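Local coordinates for effector protein B, substrate of the Dot/Icm secretion system (Legionella drancourtii, PDB 4JVS) that probably acts, through its GAP domain, as a GTPase-activating protein that speeds GTP hydrolysis by a small GTPase of the host cell, at residues A[156-170]-A[198-212]. Residues are numbered along the deposited sequence; the frame is centred on the assembly and turned at random.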
loop_
_atom_site.group_PDB
_atom_site.type_symbol
_atom_site.label_atom_id
_atom_site.label_comp_id
_atom_site.label_asym_id
_atom_site.label_seq_id
_atom_site.Cartn_x
_atom_site.Cartn_y
_atom_site.Cartn_z
ATOM N N PRO A 156 -16.518 11.350 -6.143
ATOM C CA PRO A 156 -15.894 12.051 -5.023
ATOM C C PRO A 156 -14.793 11.180 -4.442
ATOM O O PRO A 156 -13.703 11.689 -4.208
ATOM C CB PRO A 156 -17.048 12.201 -4.028
ATOM C CG PRO A 156 -18.260 12.179 -4.872
ATOM C CD PRO A 156 -17.966 11.194 -5.948
ATOM N N TRP A 157 -15.077 9.888 -4.259
ATOM C CA TRP A 157 -14.090 8.916 -3.787
ATOM C C TRP A 157 -12.798 8.970 -4.584
ATOM O O TRP A 157 -11.712 9.067 -4.012
ATOM C CB TRP A 157 -14.636 7.486 -3.848
ATOM C CG TRP A 157 -13.599 6.476 -3.503
ATOM C CD1 TRP A 157 -12.827 5.760 -4.372
ATOM C CD2 TRP A 157 -13.185 6.088 -2.185
ATOM N NE1 TRP A 157 -11.963 4.942 -3.677
ATOM C CE2 TRP A 157 -12.166 5.125 -2.333
ATOM C CE3 TRP A 157 -13.581 6.459 -0.897
ATOM C CZ2 TRP A 157 -11.539 4.530 -1.242
ATOM C CZ3 TRP A 157 -12.965 5.864 0.180
ATOM C CH2 TRP A 157 -11.953 4.909 0.004
ATOM N N ALA A 158 -12.916 8.907 -5.906
ATOM C CA ALA A 158 -11.742 8.912 -6.765
ATOM C C ALA A 158 -10.952 10.200 -6.605
ATOM O O ALA A 158 -9.728 10.187 -6.713
ATOM C CB ALA A 158 -12.140 8.717 -8.211
ATOM N N LYS A 159 -11.650 11.302 -6.337
ATOM C CA LYS A 159 -10.989 12.592 -6.168
ATOM C C LYS A 159 -10.231 12.683 -4.847
ATOM O O LYS A 159 -9.127 13.229 -4.796
ATOM C CB LYS A 159 -11.991 13.744 -6.316
ATOM C CG LYS A 159 -12.436 13.961 -7.764
ATOM C CD LYS A 159 -13.588 14.951 -7.901
ATOM C CE LYS A 159 -14.062 15.064 -9.350
ATOM N NZ LYS A 159 -15.163 16.058 -9.495
ATOM N N MET A 160 -10.831 12.136 -3.789
ATOM C CA MET A 160 -10.249 12.149 -2.452
ATOM C C MET A 160 -9.025 11.263 -2.409
ATOM O O MET A 160 -7.998 11.624 -1.835
ATOM C CB MET A 160 -11.255 11.621 -1.439
ATOM C CG MET A 160 -12.543 12.402 -1.399
ATOM S SD MET A 160 -12.305 14.078 -0.797
ATOM C CE MET A 160 -13.791 14.839 -1.447
ATOM N N GLN A 161 -9.150 10.089 -3.012
ATOM C CA GLN A 161 -8.063 9.126 -3.047
ATOM C C GLN A 161 -6.898 9.677 -3.867
ATOM O O GLN A 161 -5.732 9.357 -3.630
ATOM C CB GLN A 161 -8.582 7.811 -3.627
ATOM C CG GLN A 161 -7.559 6.728 -3.781
ATOM C CD GLN A 161 -7.996 5.443 -3.130
ATOM O OE1 GLN A 161 -8.174 5.391 -1.915
ATOM N NE2 GLN A 161 -8.177 4.392 -3.932
ATOM N N ARG A 162 -7.207 10.565 -4.763
ATOM C CA ARG A 162 -6.259 11.069 -5.700
ATOM C C ARG A 162 -5.480 12.166 -5.064
ATOM O O ARG A 162 -4.323 12.325 -5.323
ATOM C CB ARG A 162 -7.061 11.580 -6.875
ATOM C CG ARG A 162 -6.368 11.908 -8.103
ATOM C CD ARG A 162 -7.388 12.303 -9.088
ATOM N NE ARG A 162 -7.937 11.125 -9.726
ATOM C CZ ARG A 162 -9.119 11.061 -10.310
ATOM N NH1 ARG A 162 -9.905 12.104 -10.321
ATOM N NH2 ARG A 162 -9.510 9.936 -10.860
ATOM N N LEU A 163 -6.148 12.946 -4.246
ATOM C CA LEU A 163 -5.513 13.971 -3.424
ATOM C C LEU A 163 -4.638 13.303 -2.370
ATOM O O LEU A 163 -3.555 13.771 -2.031
ATOM C CB LEU A 163 -6.590 14.819 -2.733
ATOM C CG LEU A 163 -6.143 15.767 -1.614
ATOM C CD1 LEU A 163 -5.429 16.986 -2.175
ATOM C CD2 LEU A 163 -7.310 16.174 -0.713
ATOM N N ALA A 164 -5.146 12.194 -1.857
ATOM C CA ALA A 164 -4.459 11.399 -0.859
ATOM C C ALA A 164 -3.142 10.888 -1.410
ATOM O O ALA A 164 -2.088 11.081 -0.803
ATOM C CB ALA A 164 -5.338 10.239 -0.446
ATOM N N THR A 165 -3.226 10.233 -2.565
ATOM C CA THR A 165 -2.073 9.638 -3.235
ATOM C C THR A 165 -1.065 10.721 -3.588
ATOM O O THR A 165 0.140 10.508 -3.516
ATOM C CB THR A 165 -2.491 8.908 -4.544
ATOM O OG1 THR A 165 -3.582 8.012 -4.284
ATOM C CG2 THR A 165 -1.310 8.140 -5.152
ATOM N N ALA A 166 -1.582 11.883 -3.970
ATOM C CA ALA A 166 -0.759 13.024 -4.343
ATOM C C ALA A 166 0.110 13.473 -3.177
ATOM O O ALA A 166 1.290 13.787 -3.353
ATOM C CB ALA A 166 -1.644 14.176 -4.834
ATOM N N GLY A 167 -0.487 13.506 -1.989
ATOM C CA GLY A 167 0.209 13.915 -0.787
ATOM C C GLY A 167 1.270 12.901 -0.423
ATOM O O GLY A 167 2.361 13.274 0.025
ATOM N N GLN A 168 0.946 11.622 -0.618
ATOM C CA GLN A 168 1.879 10.533 -0.364
ATOM C C GLN A 168 3.114 10.681 -1.239
ATOM O O GLN A 168 4.244 10.483 -0.796
ATOM C CB GLN A 168 1.214 9.192 -0.650
ATOM C CG GLN A 168 0.058 8.856 0.288
ATOM C CD GLN A 168 -0.421 7.419 0.142
ATOM O OE1 GLN A 168 -0.798 6.975 -0.951
ATOM N NE2 GLN A 168 -0.401 6.684 1.242
ATOM N N ASN A 169 2.891 11.052 -2.488
ATOM C CA ASN A 169 3.961 11.145 -3.455
ATOM C C ASN A 169 4.935 12.280 -3.129
ATOM O O ASN A 169 6.134 12.166 -3.395
ATOM C CB ASN A 169 3.365 11.293 -4.853
ATOM C CG ASN A 169 4.373 11.061 -5.954
ATOM O OD1 ASN A 169 5.436 10.478 -5.736
ATOM N ND2 ASN A 169 4.042 11.522 -7.157
ATOM N N ILE A 170 4.424 13.368 -2.556
ATOM C CA ILE A 170 5.271 14.475 -2.125
ATOM C C ILE A 170 6.294 13.959 -1.108
ATOM O O ILE A 170 7.492 14.213 -1.210
ATOM C CB ILE A 170 4.444 15.604 -1.472
ATOM C CG1 ILE A 170 3.479 16.229 -2.482
ATOM C CG2 ILE A 170 5.353 16.667 -0.868
ATOM C CD1 ILE A 170 2.607 17.320 -1.890
ATOM N N ALA A 198 4.783 16.998 -8.117
ATOM C CA ALA A 198 4.045 16.406 -7.042
ATOM C C ALA A 198 3.425 17.478 -6.223
ATOM O O ALA A 198 2.346 17.347 -5.744
ATOM C CB ALA A 198 4.950 15.556 -6.190
ATOM N N LEU A 199 4.142 18.547 -6.028
ATOM C CA LEU A 199 3.609 19.659 -5.264
ATOM C C LEU A 199 2.434 20.308 -5.994
ATOM O O LEU A 199 1.384 20.556 -5.389
ATOM C CB LEU A 199 4.704 20.688 -4.977
ATOM C CG LEU A 199 5.870 20.168 -4.144
ATOM C CD1 LEU A 199 6.921 21.232 -3.959
ATOM C CD2 LEU A 199 5.359 19.695 -2.811
ATOM N N ASP A 200 2.609 20.571 -7.291
ATOM C CA ASP A 200 1.563 21.216 -8.094
ATOM C C ASP A 200 0.343 20.301 -8.291
ATOM O O ASP A 200 -0.794 20.770 -8.282
ATOM C CB ASP A 200 2.111 21.703 -9.444
ATOM C CG ASP A 200 3.207 22.767 -9.294
ATOM O OD1 ASP A 200 3.134 23.573 -8.333
ATOM O OD2 ASP A 200 4.141 22.796 -10.136
ATOM N N ASP A 201 0.576 19.001 -8.457
ATOM C CA ASP A 201 -0.519 18.041 -8.540
ATOM C C ASP A 201 -1.334 18.006 -7.247
ATOM O O ASP A 201 -2.551 17.803 -7.280
ATOM C CB ASP A 201 0.001 16.641 -8.871
ATOM C CG ASP A 201 0.406 16.498 -10.330
ATOM O OD1 ASP A 201 0.743 17.527 -10.964
ATOM O OD2 ASP A 201 0.387 15.356 -10.847
ATOM N N PHE A 202 -0.667 18.200 -6.109
ATOM C CA PHE A 202 -1.380 18.256 -4.836
ATOM C C PHE A 202 -2.343 19.451 -4.769
ATOM O O PHE A 202 -3.536 19.283 -4.500
ATOM C CB PHE A 202 -0.419 18.286 -3.649
ATOM C CG PHE A 202 -1.119 18.230 -2.324
ATOM C CD1 PHE A 202 -1.611 17.025 -1.837
ATOM C CD2 PHE A 202 -1.315 19.377 -1.580
ATOM C CE1 PHE A 202 -2.272 16.969 -0.619
ATOM C CE2 PHE A 202 -1.976 19.331 -0.364
ATOM C CZ PHE A 202 -2.456 18.126 0.117
ATOM N N MET A 203 -1.798 20.644 -5.006
ATOM C CA MET A 203 -2.571 21.873 -5.160
ATOM C C MET A 203 -3.810 21.722 -6.040
ATOM O O MET A 203 -4.909 22.135 -5.655
ATOM C CB MET A 203 -1.690 22.952 -5.780
ATOM C CG MET A 203 -1.310 24.081 -4.858
ATOM S SD MET A 203 -0.131 23.557 -3.609
ATOM C CE MET A 203 -1.211 23.272 -2.184
ATOM N N GLN A 204 -3.624 21.161 -7.234
ATOM C CA GLN A 204 -4.718 20.995 -8.186
ATOM C C GLN A 204 -5.828 20.129 -7.609
ATOM O O GLN A 204 -7.002 20.509 -7.631
ATOM C CB GLN A 204 -4.213 20.367 -9.488
ATOM C CG GLN A 204 -3.250 21.237 -10.271
ATOM C CD GLN A 204 -2.608 20.500 -11.452
ATOM O OE1 GLN A 204 -3.024 19.391 -11.818
ATOM N NE2 GLN A 204 -1.587 21.120 -12.050
ATOM N N TYR A 205 -5.443 18.959 -7.105
ATOM C CA TYR A 205 -6.381 17.997 -6.554
ATOM C C TYR A 205 -7.073 18.557 -5.311
ATOM O O TYR A 205 -8.233 18.237 -5.043
ATOM C CB TYR A 205 -5.650 16.698 -6.214
ATOM C CG TYR A 205 -5.120 15.933 -7.414
ATOM C CD1 TYR A 205 -5.812 15.915 -8.619
ATOM C CD2 TYR A 205 -3.927 15.217 -7.335
ATOM C CE1 TYR A 205 -5.321 15.209 -9.715
ATOM C CE2 TYR A 205 -3.427 14.515 -8.427
ATOM C CZ TYR A 205 -4.131 14.513 -9.608
ATOM O OH TYR A 205 -3.645 13.815 -10.682
ATOM N N LYS A 206 -6.355 19.395 -4.561
ATOM C CA LYS A 206 -6.911 20.081 -3.395
ATOM C C LYS A 206 -8.004 21.049 -3.832
ATOM O O LYS A 206 -9.020 21.208 -3.153
ATOM C CB LYS A 206 -5.812 20.846 -2.656
ATOM C CG LYS A 206 -6.124 21.169 -1.220
ATOM C CD LYS A 206 -6.030 22.664 -0.920
ATOM C CE LYS A 206 -6.163 22.941 0.580
ATOM N NZ LYS A 206 -7.141 22.014 1.262
ATOM N N THR A 207 -7.783 21.700 -4.971
ATOM C CA THR A 207 -8.760 22.618 -5.547
ATOM C C THR A 207 -10.077 21.903 -5.797
ATOM O O THR A 207 -11.127 22.362 -5.360
ATOM C CB THR A 207 -8.272 23.197 -6.886
ATOM O OG1 THR A 207 -6.946 23.730 -6.735
ATOM C CG2 THR A 207 -9.220 24.282 -7.366
ATOM N N GLU A 208 -10.025 20.759 -6.435
ATOM C CA GLU A 208 -11.196 19.973 -6.720
ATOM C C GLU A 208 -11.845 19.386 -5.513
ATOM O O GLU A 208 -13.026 19.198 -5.484
ATOM C CB GLU A 208 -10.774 18.823 -7.551
ATOM C CG GLU A 208 -10.228 19.189 -8.813
ATOM C CD GLU A 208 -10.390 18.085 -9.759
ATOM O OE1 GLU A 208 -11.429 17.431 -9.696
ATOM O OE2 GLU A 208 -9.494 17.837 -10.559
ATOM N N VAL A 209 -11.042 19.002 -4.550
ATOM C CA VAL A 209 -11.554 18.474 -3.288
ATOM C C VAL A 209 -12.257 19.556 -2.464
ATOM O O VAL A 209 -13.376 19.352 -1.967
ATOM C CB VAL A 209 -10.425 17.845 -2.465
ATOM C CG1 VAL A 209 -10.843 17.675 -1.011
ATOM C CG2 VAL A 209 -10.021 16.516 -3.071
ATOM N N ASP A 210 -11.606 20.713 -2.335
ATOM C CA ASP A 210 -12.178 21.852 -1.617
ATOM C C ASP A 210 -13.470 22.350 -2.279
ATOM O O ASP A 210 -14.329 22.933 -1.618
ATOM C CB ASP A 210 -11.161 22.990 -1.535
ATOM C CG ASP A 210 -10.071 22.744 -0.491
ATOM O OD1 ASP A 210 -10.069 21.678 0.176
ATOM O OD2 ASP A 210 -9.206 23.636 -0.344
ATOM N N ALA A 211 -13.595 22.107 -3.584
ATOM C CA ALA A 211 -14.741 22.547 -4.371
ATOM C C ALA A 211 -15.917 21.601 -4.213
ATOM O O ALA A 211 -17.071 22.018 -4.271
ATOM C CB ALA A 211 -14.364 22.659 -5.832
ATOM N N LEU A 212 -15.615 20.348 -3.984
ATOM C CA LEU A 212 -16.616 19.361 -3.748
ATOM C C LEU A 212 -17.231 19.561 -2.411
ATOM O O LEU A 212 -18.371 19.256 -2.215
ATOM C CB LEU A 212 -15.982 18.002 -3.799
ATOM C CG LEU A 212 -15.910 17.528 -5.217
ATOM C CD1 LEU A 212 -15.380 16.122 -5.304
ATOM C CD2 LEU A 212 -17.316 17.567 -5.742
#
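With chi1 of -175°, Phe202 carries its ring trans to the backbone N and into a hole formed by Leu163, Ala166, Gly167 and Ile170. Leu163, whose CG is likewise trans to its N (168°), returns the fit as a knob among Phe202, Tyr205, Lys206 and Val209. Its two branches divide the work: CD1 lies over one face of the Phe202 ring, 4.0 Å from the centroid, in a CH-pi contact, while CD2 packs against Val209 CG2 at 3.6 Å. The edge of the same phenyl ring meets the methyl of Ala166, and the CD1 methyl of Ile170 reaches Phe202 CB at 3.6 Å.

One face of the Tyr205 ring is covered by the aliphatic part of Arg162, whose CG stands over the ring centre, 3.8 Å from the centroid; Ala166 CB touches CD2 of this ring in its plane at 3.5 Å. The guanidinium group lies beyond the tyrosine, where NH2 hydrogen-bonds to the carbonyl O of Pro153. Toward the start of helix 156-177, the extended chain of Lys159 runs across Leu212 CD1, and its NZ makes a long salt bridge, 4.0 Å, to Glu208 OE1.

Knobs-into-holes packing of this kind joins two roughly antiparallel helices, the axes of whose segments approach to 8.7 Å at 156°, within the N-terminal subdomain of the GAP domain. Helix 60-80 covers the seam from Met160 and Val209, which meet Val74, to Leu163 at its middle, which meets Tyr70; farther along, helix 34-45 brings Ile38 against Ile170 and Leu199, and Phe34 packs edge-to-face with Phe202.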